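Local coordinates for uncharacterized protein CGL0972 (Corynebacterium glutamicum, PDB 2VQG), which probably forms an anion-selective, alpha-helical porin in the cell envelope, letting ions cross the membrane, at residues 42-47 with 82-87. Sequence-based numbering, arbitrary orientation.
Sequences RELAEA and GLVKAD
Arg-42 and Asp-87 bring the two backbones nearest, their CA atoms 6.9 Å apart, where the extended tail after helix 61-80 passes the first turn of helix 41-52; further along, the CA atoms of Leu-44 and Val-84 are 7.7 Å apart. The pairing illustrates how a helix start can gather an acidic side chain from a distant part of the chain. Asp-87 OD1 accepts a weak hydrogen bond from the backbone N of Arg-42, 3.4 Å long and bent to 156° at the hydrogen, and the same oxygen lies 3.6 Å from Arg-42 CB. The arginine side chain occupies two positions; in the one described, a bend at chi3 (-88°) carries its guanidinium over the carboxylate, and the two planes, only 10° apart, stack with Asp-87 CG offset toward the guanidinium rim. There Arg-42 NH1 remains 4.0 Å from Asp-87 OD1, a long, at best partly occupied salt bridge in which no N-H points at the oxygen. The second meeting is apolar: Leu-44 CD2 touches Val-84 CG1 at 3.7 Å, the two side chains crossing at about a right angle. The buried Leu-44 also packs on Leu-29 and Ala-78, while Val-84 rests on Leu-35 and Gln-79. Between these points, Lys-85 makes backbone hydrogen bonds with Gln-39 and Asn-41, tying the tail to the end of the preceding loop and the first residue of helix 41-52. The carboxylate, close to an amide of the first helical turn, would probably interact favourably with the helix dipole and, part of the time, with the arginine.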
# COMPACT_ATOMS: atom_id res chain seq x y z
N ARG A 42 -1.35 8.77 -0.67
CA ARG A 42 -1.41 8.73 -2.13
C ARG A 42 -0.11 8.22 -2.77
O ARG A 42 -0.16 7.44 -3.73
CB ARG A 42 -1.76 10.12 -2.68
CG ARG A 42 -2.28 10.10 -4.11
CD ARG A 42 -2.49 11.50 -4.67
NE ARG A 42 -3.82 12.06 -4.39
CZ ARG A 42 -4.07 13.08 -3.56
NH1 ARG A 42 -3.08 13.68 -2.91
NH2 ARG A 42 -5.32 13.51 -3.39
N GLU A 43 1.02 8.66 -2.24
CA GLU A 43 2.35 8.28 -2.75
C GLU A 43 2.63 6.79 -2.55
O GLU A 43 3.15 6.12 -3.44
CB GLU A 43 3.45 9.08 -2.07
CG GLU A 43 3.38 10.58 -2.37
CD GLU A 43 4.44 11.40 -1.64
OE1 GLU A 43 4.83 11.04 -0.50
OE2 GLU A 43 4.87 12.42 -2.22
N LEU A 44 2.30 6.29 -1.36
CA LEU A 44 2.43 4.85 -1.13
C LEU A 44 1.55 4.03 -2.08
O LEU A 44 1.99 3.02 -2.63
CB LEU A 44 2.13 4.49 0.34
CG LEU A 44 2.09 2.99 0.69
CD1 LEU A 44 3.40 2.29 0.36
CD2 LEU A 44 1.76 2.77 2.18
N ALA A 45 0.29 4.45 -2.24
CA ALA A 45 -0.63 3.73 -3.12
C ALA A 45 -0.05 3.68 -4.53
O ALA A 45 -0.09 2.65 -5.19
CB ALA A 45 -1.99 4.39 -3.14
N GLU A 46 0.51 4.81 -4.98
CA GLU A 46 1.10 4.89 -6.32
C GLU A 46 2.31 4.00 -6.46
O GLU A 46 2.51 3.36 -7.50
CB GLU A 46 1.49 6.32 -6.66
CG GLU A 46 0.29 7.18 -6.84
CD GLU A 46 0.63 8.55 -7.38
OE1 GLU A 46 1.76 9.06 -7.13
OE2 GLU A 46 -0.26 9.12 -8.04
N ALA A 47 3.12 3.95 -5.40
CA ALA A 47 4.30 3.11 -5.41
C ALA A 47 3.93 1.63 -5.44
O ALA A 47 4.57 0.85 -6.17
CB ALA A 47 5.21 3.45 -4.22
N GLY A 82 -0.39 3.98 11.08
CA GLY A 82 0.45 5.17 11.33
C GLY A 82 1.73 5.24 10.52
O GLY A 82 2.68 5.92 10.93
N LEU A 83 1.75 4.57 9.36
CA LEU A 83 2.95 4.45 8.53
C LEU A 83 3.11 5.53 7.47
O LEU A 83 4.21 5.76 6.97
CB LEU A 83 2.96 3.05 7.87
CG LEU A 83 2.77 1.85 8.81
CD1 LEU A 83 2.85 0.51 8.06
CD2 LEU A 83 3.79 1.89 9.98
N VAL A 84 2.01 6.19 7.11
CA VAL A 84 2.00 7.26 6.12
C VAL A 84 1.05 8.37 6.57
O VAL A 84 0.18 8.14 7.41
CB VAL A 84 1.58 6.75 4.70
CG1 VAL A 84 2.62 5.76 4.14
CG2 VAL A 84 0.19 6.14 4.69
N LYS A 85 1.24 9.56 6.00
CA LYS A 85 0.41 10.74 6.27
C LYS A 85 -0.90 10.74 5.48
O LYS A 85 -0.96 10.27 4.34
CB LYS A 85 1.18 12.01 5.94
CG LYS A 85 2.46 12.22 6.74
CD LYS A 85 3.10 13.59 6.42
CE LYS A 85 3.92 13.52 5.15
NZ LYS A 85 4.63 14.79 4.85
N ALA A 86 -1.95 11.31 6.09
CA ALA A 86 -3.24 11.55 5.40
C ALA A 86 -3.12 12.61 4.27
O ALA A 86 -2.19 13.46 4.35
CB ALA A 86 -4.28 12.01 6.44
N ASP A 87 -4.01 12.43 3.34
CA ASP A 87 -4.08 13.40 2.25
C ASP A 87 -4.75 14.65 2.73
O ASP A 87 -5.75 14.58 3.49
CB ASP A 87 -4.82 12.72 1.05
CG ASP A 87 -4.17 11.65 0.36
OD1 ASP A 87 -2.92 11.54 0.41
OD2 ASP A 87 -4.85 10.73 -0.17